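Local coordinates for beta-agarase D (Zobellia galactanivorans, PDB 4ASM), which cleaves the beta-1,4-linkages of agarose at random positions along the chain, with retention of anomeric configuration, through this family GH16 catalytic domain, at residues A[9-15]-A[354-359]; A[129-135]-A[224-230]; A[220-224]-A[236-240]. One frame throughout, in Å; residues are numbered along the deposited sequence.

Interaction 1 of 3, residues A[9-15]-A[354-359]. With CA (calcium ion), chain B.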
loop_
_atom_site.group_PDB
_atom_site.type_symbol
_atom_site.label_atom_id
_atom_site.label_comp_id
_atom_site.label_asym_id
_atom_site.label_seq_id
_atom_site.Cartn_x
_atom_site.Cartn_y
_atom_site.Cartn_z
ATOM N N ASP A 9 11.406 -4.917 18.811
ATOM C CA ASP A 9 10.205 -5.760 18.856
ATOM C C ASP A 9 10.264 -6.964 17.929
ATOM O O ASP A 9 9.633 -7.998 18.219
ATOM C CB ASP A 9 8.959 -4.948 18.488
ATOM C CG ASP A 9 8.536 -3.976 19.570
ATOM O OD1 ASP A 9 9.014 -4.078 20.727
ATOM O OD2 ASP A 9 7.681 -3.112 19.280
ATOM N N TRP A 10 10.984 -6.819 16.819
ATOM C CA TRP A 10 11.035 -7.832 15.770
ATOM C C TRP A 10 12.204 -8.786 15.945
ATOM O O TRP A 10 12.470 -9.613 15.076
ATOM C CB TRP A 10 11.147 -7.180 14.381
ATOM C CG TRP A 10 12.299 -6.215 14.269
ATOM C CD1 TRP A 10 13.635 -6.523 14.182
ATOM C CD2 TRP A 10 12.214 -4.785 14.263
ATOM N NE1 TRP A 10 14.378 -5.371 14.099
ATOM C CE2 TRP A 10 13.536 -4.290 14.161
ATOM C CE3 TRP A 10 11.145 -3.869 14.306
ATOM C CZ2 TRP A 10 13.819 -2.922 14.096
ATOM C CZ3 TRP A 10 11.440 -2.501 14.267
ATOM C CH2 TRP A 10 12.763 -2.049 14.171
ATOM N N ASP A 11 12.950 -8.664 17.046
ATOM C CA ASP A 11 14.168 -9.458 17.172
ATOM C C ASP A 11 13.923 -10.962 16.988
ATOM O O ASP A 11 14.741 -11.640 16.382
ATOM C CB ASP A 11 14.841 -9.204 18.514
ATOM C CG ASP A 11 15.660 -7.924 18.535
ATOM O OD1 ASP A 11 15.918 -7.327 17.468
ATOM O OD2 ASP A 11 16.047 -7.519 19.647
ATOM N N ASN A 12 12.795 -11.446 17.503
ATOM C CA ASN A 12 12.470 -12.881 17.477
ATOM C C ASN A 12 11.768 -13.349 16.200
ATOM O O ASN A 12 11.396 -14.521 16.076
ATOM C CB ASN A 12 11.613 -13.259 18.699
ATOM C CG ASN A 12 12.281 -12.901 20.027
ATOM O OD1 ASN A 12 13.513 -12.882 20.139
ATOM N ND2 ASN A 12 11.458 -12.616 21.035
ATOM N N VAL A 13 11.590 -12.431 15.253
ATOM C CA VAL A 13 10.752 -12.695 14.086
ATOM C C VAL A 13 11.601 -12.934 12.855
ATOM O O VAL A 13 12.310 -12.038 12.398
ATOM C CB VAL A 13 9.818 -11.496 13.814
ATOM C CG1 VAL A 13 8.860 -11.816 12.661
ATOM C CG2 VAL A 13 9.046 -11.080 15.076
ATOM N N PRO A 14 11.555 -14.149 12.300
ATOM C CA PRO A 14 12.366 -14.414 11.115
ATOM C C PRO A 14 12.047 -13.458 9.967
ATOM O O PRO A 14 10.898 -13.042 9.800
ATOM C CB PRO A 14 12.013 -15.856 10.742
ATOM C CG PRO A 14 11.541 -16.465 12.035
ATOM C CD PRO A 14 10.833 -15.343 12.761
ATOM N N ILE A 15 13.080 -13.106 9.220
ATOM C CA ILE A 15 12.923 -12.330 8.001
ATOM C C ILE A 15 12.514 -13.302 6.896
ATOM O O ILE A 15 13.274 -14.209 6.554
ATOM C CB ILE A 15 14.230 -11.611 7.651
ATOM C CG1 ILE A 15 14.641 -10.692 8.810
ATOM C CG2 ILE A 15 14.082 -10.833 6.343
ATOM C CD1 ILE A 15 16.132 -10.299 8.814
ATOM N N ASP A 354 2.567 -1.761 15.147
ATOM C CA ASP A 354 3.462 -2.134 16.235
ATOM C C ASP A 354 4.911 -1.823 15.879
ATOM O O ASP A 354 5.676 -1.320 16.715
ATOM C CB ASP A 354 3.254 -3.624 16.501
ATOM C CG ASP A 354 4.031 -4.156 17.705
ATOM O OD1 ASP A 354 4.567 -3.367 18.526
ATOM O OD2 ASP A 354 4.088 -5.390 17.829
ATOM N N TRP A 355 5.282 -2.117 14.637
ATOM C CA TRP A 355 6.636 -1.872 14.168
ATOM C C TRP A 355 6.713 -1.937 12.657
ATOM O O TRP A 355 5.874 -2.556 12.005
ATOM C CB TRP A 355 7.635 -2.849 14.790
ATOM C CG TRP A 355 7.348 -4.336 14.716
ATOM C CD1 TRP A 355 6.924 -5.114 15.757
ATOM C CD2 TRP A 355 7.575 -5.244 13.608
ATOM N NE1 TRP A 355 6.838 -6.430 15.366
ATOM C CE2 TRP A 355 7.225 -6.538 14.058
ATOM C CE3 TRP A 355 7.996 -5.084 12.276
ATOM C CZ2 TRP A 355 7.304 -7.674 13.233
ATOM C CZ3 TRP A 355 8.072 -6.215 11.453
ATOM C CH2 TRP A 355 7.736 -7.499 11.945
ATOM N N ILE A 356 7.729 -1.278 12.114
ATOM C CA ILE A 356 8.097 -1.399 10.719
ATOM C C ILE A 356 9.615 -1.521 10.649
ATOM O O ILE A 356 10.347 -0.715 11.242
ATOM C CB ILE A 356 7.528 -0.224 9.866
ATOM C CG1 ILE A 356 7.788 -0.443 8.366
ATOM C CG2 ILE A 356 8.038 1.135 10.377
ATOM C CD1 ILE A 356 7.030 0.532 7.495
ATOM N N ARG A 357 10.078 -2.545 9.943
ATOM C CA ARG A 357 11.509 -2.802 9.837
ATOM C C ARG A 357 11.932 -2.807 8.375
ATOM O O ARG A 357 11.159 -3.198 7.485
ATOM C CB ARG A 357 11.870 -4.134 10.519
ATOM C CG ARG A 357 11.296 -5.380 9.884
ATOM C CD ARG A 357 11.600 -6.586 10.775
ATOM N NE ARG A 357 11.006 -7.819 10.278
ATOM C CZ ARG A 357 11.374 -9.028 10.688
ATOM N NH1 ARG A 357 12.361 -9.163 11.581
ATOM N NH2 ARG A 357 10.737 -10.092 10.228
ATOM N N VAL A 358 13.169 -2.383 8.140
ATOM C CA VAL A 358 13.703 -2.228 6.799
ATOM C C VAL A 358 15.070 -2.889 6.794
ATOM O O VAL A 358 15.900 -2.586 7.661
ATOM C CB VAL A 358 13.841 -0.738 6.442
ATOM C CG1 VAL A 358 14.449 -0.576 5.065
ATOM C CG2 VAL A 358 12.482 -0.039 6.522
ATOM N N TYR A 359 15.299 -3.794 5.834
ATOM C CA TYR A 359 16.602 -4.455 5.667
ATOM C C TYR A 359 17.103 -4.336 4.236
ATOM O O TYR A 359 16.321 -4.182 3.290
ATOM C CB TYR A 359 16.500 -5.947 5.977
ATOM C CG TYR A 359 16.100 -6.313 7.380
ATOM C CD1 TYR A 359 17.056 -6.501 8.393
ATOM C CD2 TYR A 359 14.758 -6.532 7.699
ATOM C CE1 TYR A 359 16.660 -6.858 9.692
ATOM C CE2 TYR A 359 14.365 -6.892 8.965
ATOM C CZ TYR A 359 15.313 -7.059 9.972
ATOM O OH TYR A 359 14.883 -7.428 11.228
HETATM CA CA CA B . 5.958 -1.574 19.170
HETATM O O HOH W 1 5.092 -2.561 21.209
#
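Trp-10 and Trp-355 meet as an offset edge-to-face pair, the edge of Trp-10 turned to the face of Trp-355, planes at 69°. Trp-10 CB sits over the centre of the Trp-355 six-membered ring (CH-pi, 8° off the normal), while Trp-355 CB lies in plane at the Trp-10 edge. Arg-357 CB covers one Trp-10 face, and Ile-15 CD1 rests on the Tyr-359 ring, 3.5 Å from CZ. The Arg-357 chain, extended from CG to NE, carries its guanidinium past the indole to the 9-15 loop. There NH1 donates to Val-13 O (3.0 Å, 154°), and NH2 approaches Pro-14 O (3.0 Å) from above the carbonyl plane; both oxygens lie at the guanidinium edge. NH2 also forms a salt bridge with Glu-136 of strand 133-140. A leucine in place of Arg-357 would probably leave both loop carbonyls without these donors and Glu-136 without this partner. Asp-9 OD2 (2.3 Å) and Asp-354 OD1 (2.4 Å) bind the calcium ion, as do Asp-354 O, Asn-36, Asp-34, Gly-89 and water; Asp-354 OD2 is salt-bridged to Arg-138. The loop meets strand 350-362 where Asp-354 and Trp-355 form a classic beta bulge opposite Arg-138, beside the calcium site of this GH16 domain.

Interaction 2 of 3, residues A[129-135]-A[224-230]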
loop_
_atom_site.group_PDB
_atom_site.type_symbol
_atom_site.label_atom_id
_atom_site.label_comp_id
_atom_site.label_asym_id
_atom_site.label_seq_id
_atom_site.Cartn_x
_atom_site.Cartn_y
_atom_site.Cartn_z
ATOM N N VAL A 129 13.983 4.527 0.605
ATOM C CA VAL A 129 14.393 3.160 0.294
ATOM C C VAL A 129 14.521 2.952 -1.212
ATOM O O VAL A 129 13.853 3.625 -2.016
ATOM C CB VAL A 129 13.413 2.129 0.903
ATOM C CG1 VAL A 129 13.277 2.321 2.422
ATOM C CG2 VAL A 129 12.028 2.176 0.251
ATOM N N LYS A 130 15.375 2.008 -1.593
ATOM C CA LYS A 130 15.542 1.642 -3.001
ATOM C C LYS A 130 15.996 0.187 -3.073
ATOM O O LYS A 130 16.690 -0.299 -2.169
ATOM C CB LYS A 130 16.576 2.561 -3.691
ATOM C CG LYS A 130 16.495 2.497 -5.241
ATOM C CD LYS A 130 17.478 3.468 -5.896
ATOM C CE LYS A 130 17.337 3.436 -7.405
ATOM N NZ LYS A 130 18.147 4.532 -8.014
ATOM N N TYR A 131 15.613 -0.514 -4.143
ATOM C CA TYR A 131 16.058 -1.888 -4.313
ATOM C C TYR A 131 17.595 -1.944 -4.211
ATOM O O TYR A 131 18.294 -0.994 -4.608
ATOM C CB TYR A 131 15.576 -2.466 -5.655
ATOM C CG TYR A 131 16.286 -1.864 -6.840
ATOM C CD1 TYR A 131 17.491 -2.413 -7.306
ATOM C CD2 TYR A 131 15.765 -0.740 -7.482
ATOM C CE1 TYR A 131 18.166 -1.835 -8.363
ATOM C CE2 TYR A 131 16.440 -0.160 -8.568
ATOM C CZ TYR A 131 17.635 -0.724 -8.992
ATOM O OH TYR A 131 18.316 -0.167 -10.061
ATOM N N PRO A 132 18.125 -3.041 -3.659
ATOM C CA PRO A 132 17.395 -4.127 -3.031
ATOM C C PRO A 132 17.050 -3.774 -1.588
ATOM O O PRO A 132 17.914 -3.324 -0.826
ATOM C CB PRO A 132 18.378 -5.300 -3.102
ATOM C CG PRO A 132 19.750 -4.627 -3.085
ATOM C CD PRO A 132 19.586 -3.254 -3.644
ATOM N N VAL A 133 15.788 -3.969 -1.219
ATOM C CA VAL A 133 15.334 -3.593 0.116
ATOM C C VAL A 133 14.081 -4.390 0.467
ATOM O O VAL A 133 13.222 -4.613 -0.398
ATOM C CB VAL A 133 15.076 -2.061 0.231
ATOM C CG1 VAL A 133 13.916 -1.623 -0.653
ATOM C CG2 VAL A 133 14.880 -1.634 1.684
ATOM N N PHE A 134 14.004 -4.801 1.725
ATOM C CA PHE A 134 12.819 -5.471 2.273
ATOM C C PHE A 134 12.197 -4.618 3.375
ATOM O O PHE A 134 12.893 -4.182 4.301
ATOM C CB PHE A 134 13.214 -6.855 2.813
ATOM C CG PHE A 134 12.109 -7.575 3.533
ATOM C CD1 PHE A 134 11.001 -8.043 2.838
ATOM C CD2 PHE A 134 12.195 -7.788 4.907
ATOM C CE1 PHE A 134 9.977 -8.702 3.519
ATOM C CE2 PHE A 134 11.176 -8.446 5.601
ATOM C CZ PHE A 134 10.062 -8.899 4.890
ATOM N N VAL A 135 10.898 -4.348 3.246
ATOM C CA VAL A 135 10.181 -3.512 4.217
ATOM C C VAL A 135 9.020 -4.335 4.741
ATOM O O VAL A 135 8.227 -4.834 3.952
ATOM C CB VAL A 135 9.634 -2.200 3.556
ATOM C CG1 VAL A 135 8.984 -1.285 4.603
ATOM C CG2 VAL A 135 10.766 -1.447 2.832
ATOM N N GLY A 224 4.795 -7.459 4.256
ATOM C CA GLY A 224 6.024 -6.840 3.752
ATOM C C GLY A 224 6.212 -7.055 2.278
ATOM O O GLY A 224 5.589 -7.934 1.686
ATOM N N VAL A 225 7.069 -6.231 1.697
ATOM C CA VAL A 225 7.491 -6.387 0.315
ATOM C C VAL A 225 9.003 -6.467 0.229
ATOM O O VAL A 225 9.710 -5.670 0.868
ATOM C CB VAL A 225 6.938 -5.261 -0.608
ATOM C CG1 VAL A 225 7.308 -5.505 -2.058
ATOM C CG2 VAL A 225 5.479 -5.223 -0.526
ATOM N N ASN A 226 9.481 -7.443 -0.544
ATOM C CA ASN A 226 10.893 -7.525 -0.886
ATOM C C ASN A 226 11.030 -6.945 -2.281
ATOM O O ASN A 226 10.543 -7.525 -3.269
ATOM C CB ASN A 226 11.391 -8.975 -0.812
ATOM C CG ASN A 226 12.899 -9.092 -1.043
ATOM O OD1 ASN A 226 13.654 -8.141 -0.831
ATOM N ND2 ASN A 226 13.334 -10.266 -1.510
ATOM N N TRP A 227 11.618 -5.747 -2.348
ATOM C CA TRP A 227 11.858 -5.062 -3.606
ATOM C C TRP A 227 13.242 -5.502 -4.063
ATOM O O TRP A 227 14.276 -5.040 -3.562
ATOM C CB TRP A 227 11.735 -3.550 -3.403
ATOM C CG TRP A 227 11.975 -2.725 -4.621
ATOM C CD1 TRP A 227 12.088 -3.154 -5.920
ATOM C CD2 TRP A 227 12.102 -1.299 -4.653
ATOM N NE1 TRP A 227 12.303 -2.074 -6.752
ATOM C CE2 TRP A 227 12.321 -0.930 -5.993
ATOM C CE3 TRP A 227 12.059 -0.301 -3.669
ATOM C CZ2 TRP A 227 12.495 0.399 -6.374
ATOM C CZ3 TRP A 227 12.245 0.993 -4.038
ATOM C CH2 TRP A 227 12.448 1.344 -5.381
ATOM N N VAL A 228 13.241 -6.471 -4.968
ATOM C CA VAL A 228 14.436 -7.226 -5.316
ATOM C C VAL A 228 15.292 -6.466 -6.322
ATOM O O VAL A 228 16.534 -6.424 -6.202
ATOM C CB VAL A 228 14.030 -8.609 -5.904
ATOM C CG1 VAL A 228 15.260 -9.394 -6.390
ATOM C CG2 VAL A 228 13.304 -9.394 -4.857
ATOM N N SER A 229 14.632 -5.866 -7.306
ATOM C CA SER A 229 15.315 -5.308 -8.459
ATOM C C SER A 229 14.386 -4.330 -9.145
ATOM O O SER A 229 13.246 -4.153 -8.712
ATOM C CB SER A 229 15.662 -6.448 -9.417
ATOM O OG SER A 229 14.466 -6.908 -10.034
ATOM N N PRO A 230 14.839 -3.708 -10.239
ATOM C CA PRO A 230 13.912 -2.881 -11.022
ATOM C C PRO A 230 12.639 -3.603 -11.490
ATOM O O PRO A 230 11.644 -2.959 -11.801
ATOM C CB PRO A 230 14.763 -2.461 -12.229
ATOM C CG PRO A 230 16.152 -2.442 -11.686
ATOM C CD PRO A 230 16.217 -3.636 -10.767
#
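Tyr-131 lies obliquely against Trp-227, the phenol plane at 59° to the indole, a geometry that is neither a stack nor an edge-to-face pair. Its CB is the atom that sits on the indole, 3.5 Å from the centroid of the five-membered ring and 9° off the normal, which makes a CH-pi contact. The backbone N of Tyr-131 lies over the same indole, nearer the rim, and Lys-130 CA comes to 3.5 Å from Trp-227 CZ3. Trp-227 CZ2 in turn lies in the plane of the phenol, at its edge. With Tyr-131 CG placed between its backbone N and carbonyl carbon (chi1 71°), the ring reaches Pro-230, whose CD covers one face in a second CH-pi contact and whose CG is 3.5 Å from Tyr-131 CZ.

Past the cis peptide before Pro-132, the chain enters strand 133-140, which pairs with strand 220-229 in the antiparallel manner of the GH16 beta-sandwich (jelly-roll) fold. Trp-227 N donates to Val-133 O at 2.8 Å, the return bond runs from Val-133 N to Trp-227 O, and Val-135 and Val-225 repeat the exchange. On the sheet face carrying Val-133, Val-135, Val-225 and Trp-227, Val-133 CG1 packs 3.8 Å from Trp-227 CE3; Ile-161 of strand 159-166 also touches the indole.

On the other face, in the non-hydrogen-bonded pair, Phe-134 CD1 is 3.8 Å from Asn-226 CB. Asn-226 ND2 donates to Glu-234 on the next strand, while Phe-134 CD1 approaches Val-225 O to 3.3 Å.

Interaction 3 of 3, residues A[220-224]-A[236-240]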
loop_
_atom_site.group_PDB
_atom_site.type_symbol
_atom_site.label_atom_id
_atom_site.label_comp_id
_atom_site.label_asym_id
_atom_site.label_seq_id
_atom_site.Cartn_x
_atom_site.Cartn_y
_atom_site.Cartn_z
ATOM N N THR A 220 -4.303 -8.459 13.531
ATOM C CA THR A 220 -2.929 -8.002 13.389
ATOM C C THR A 220 -2.100 -9.007 12.611
ATOM O O THR A 220 -2.070 -10.219 12.911
ATOM C CB THR A 220 -2.251 -7.307 14.625
ATOM O OG1 THR A 220 -0.910 -7.770 14.903
ATOM C CG2 THR A 220 -3.159 -7.122 15.782
ATOM N N ILE A 221 -1.481 -8.477 11.573
ATOM C CA ILE A 221 -0.747 -9.265 10.608
ATOM C C ILE A 221 0.663 -8.693 10.481
ATOM O O ILE A 221 0.920 -7.537 10.862
ATOM C CB ILE A 221 -1.442 -9.265 9.218
ATOM C CG1 ILE A 221 -1.499 -7.863 8.603
ATOM C CG2 ILE A 221 -2.876 -9.840 9.305
ATOM C CD1 ILE A 221 -1.977 -7.901 7.113
ATOM N N ARG A 222 1.577 -9.495 9.945
ATOM C CA ARG A 222 2.837 -8.975 9.423
ATOM C C ARG A 222 2.717 -8.954 7.913
ATOM O O ARG A 222 2.287 -9.940 7.302
ATOM C CB ARG A 222 4.006 -9.877 9.807
ATOM C CG ARG A 222 4.353 -9.825 11.260
ATOM C CD ARG A 222 5.691 -10.497 11.433
ATOM N NE ARG A 222 5.645 -11.956 11.333
ATOM C CZ ARG A 222 6.404 -12.714 10.530
ATOM N NH1 ARG A 222 7.286 -12.208 9.661
ATOM N NH2 ARG A 222 6.278 -14.030 10.612
ATOM N N ILE A 223 3.066 -7.837 7.301
ATOM C CA ILE A 223 2.989 -7.745 5.836
ATOM C C ILE A 223 4.209 -6.975 5.336
ATOM O O ILE A 223 4.586 -5.954 5.913
ATOM C CB ILE A 223 1.640 -7.141 5.369
ATOM C CG1 ILE A 223 1.524 -7.126 3.835
ATOM C CG2 ILE A 223 1.402 -5.762 5.979
ATOM C CD1 ILE A 223 0.071 -6.949 3.373
ATOM N N GLY A 224 4.795 -7.459 4.256
ATOM C CA GLY A 224 6.024 -6.840 3.752
ATOM C C GLY A 224 6.212 -7.055 2.278
ATOM O O GLY A 224 5.589 -7.934 1.686
ATOM N N PHE A 236 4.728 -10.736 1.277
ATOM C CA PHE A 236 4.726 -11.675 2.409
ATOM C C PHE A 236 3.650 -11.272 3.393
ATOM O O PHE A 236 3.497 -10.084 3.696
ATOM C CB PHE A 236 6.081 -11.635 3.133
ATOM C CG PHE A 236 7.238 -11.969 2.248
ATOM C CD1 PHE A 236 7.777 -10.998 1.399
ATOM C CD2 PHE A 236 7.785 -13.243 2.234
ATOM C CE1 PHE A 236 8.836 -11.295 0.538
ATOM C CE2 PHE A 236 8.854 -13.545 1.366
ATOM C CZ PHE A 236 9.377 -12.564 0.536
ATOM N N VAL A 237 2.898 -12.263 3.885
ATOM C CA VAL A 237 1.891 -12.059 4.924
ATOM C C VAL A 237 2.124 -13.115 5.984
ATOM O O VAL A 237 2.175 -14.323 5.684
ATOM C CB VAL A 237 0.451 -12.170 4.377
ATOM C CG1 VAL A 237 -0.562 -11.997 5.524
ATOM C CG2 VAL A 237 0.216 -11.099 3.332
ATOM N N ASP A 238 2.289 -12.646 7.213
ATOM C CA ASP A 238 2.537 -13.522 8.361
ATOM C C ASP A 238 3.688 -14.512 8.116
ATOM O O ASP A 238 3.613 -15.709 8.455
ATOM C CB ASP A 238 1.238 -14.223 8.769
ATOM C CG ASP A 238 0.240 -13.272 9.397
ATOM O OD1 ASP A 238 0.642 -12.186 9.851
ATOM O OD2 ASP A 238 -0.967 -13.602 9.416
ATOM N N GLY A 239 4.753 -14.010 7.503
ATOM C CA GLY A 239 5.947 -14.805 7.288
ATOM C C GLY A 239 5.954 -15.720 6.072
ATOM O O GLY A 239 6.928 -16.419 5.825
ATOM N N GLN A 240 4.854 -15.729 5.325
ATOM C CA GLN A 240 4.706 -16.618 4.172
ATOM C C GLN A 240 4.771 -15.783 2.905
ATOM O O GLN A 240 4.096 -14.770 2.816
ATOM C CB GLN A 240 3.351 -17.327 4.256
ATOM C CG GLN A 240 3.073 -18.302 3.121
ATOM C CD GLN A 240 1.629 -18.793 3.121
ATOM O OE1 GLN A 240 0.660 -18.012 3.158
ATOM N NE2 GLN A 240 1.484 -20.103 3.048
HETATM O O HOH W 2 -2.144 -12.852 11.817
HETATM O O HOH W 3 5.202 -11.217 6.530
#
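Two torsions bring Asp-238 and Arg-222 together. In Asp-238, CG stands anti to the carbonyl carbon and beside the backbone N (chi1 -70°), which turns a carboxylate whose CB points away from residues 220-224 back onto them. OD1 then accepts from Arg-222 N at 2.9 Å, a nearly straight bond (166°) that meets the oxygen almost along its C-O direction. The same oxygen lies 3.3 Å from Ile-221 CA. In Arg-222 the chain folds at chi3 (-74°), and the guanidinium comes to lie with one face over the turn: Gly-239 N is above that face, toward its rim, and Gly-239 CA is 3.4 Å from Arg-222 NH2. The backbone angles of Gly-239 by themselves call for glycine, and its lack of a CB lets NH2 come this close. The guanidinium does not touch the Asp-238 carboxylate; its salt bridge is to Glu-136, through NH1.

Asp-238 N donates to Arg-222 O at 2.7 Å, so Asp-238 grips the Arg-222 peptide units with both its own N-H and its carboxylate. Two waters add to this: one donates to Thr-220 O and to Asp-238 OD2, while another accepts from Gly-239 N and gives a weak bond to Arg-222 O. Gly-224 and Phe-236 form an antiparallel hydrogen-bonded pair, each N donating to the other's O, and Gly-224 O lies in the plane of the Phe-236 ring, at its edge. Ile-223 and Val-237, the non-hydrogen-bonded pair, lie side by side, CD1 of Ile-223 being 4.2 Å from CG2 of Val-237.

From Val-237 to Gln-240 runs the type I' turn of the tight beta hairpin joining strands 232-237 and 240-246, among the antiparallel strands of the GH16 beta-sandwich.

How the interactions relate
All three contacts reach the same run of paired strands: 350-362 neighbours 133-140, which neighbours 220-229, which pairs with 232-237. Interactions 2 and 3 share Gly-224 and both include antiparallel pairing along strand 220-229; interaction 2 adds a loop whose Tyr-131 packs on Trp-227. Interaction 1 instead lays an irregular loop on a strand through rings, a guanidinium and a metal. Interaction 3 has mainly buried residues but an exposed Asp-238 linked to water, whereas interactions 1 and 2 are partly buried. Direct joins link them: Phe-134 N probably bonds to Tyr-359 O, Phe-134 packs on Phe-236, and Val-13 and Trp-355 pack on Arg-222. Glu-136 pairs with both Arg-357 and Arg-222.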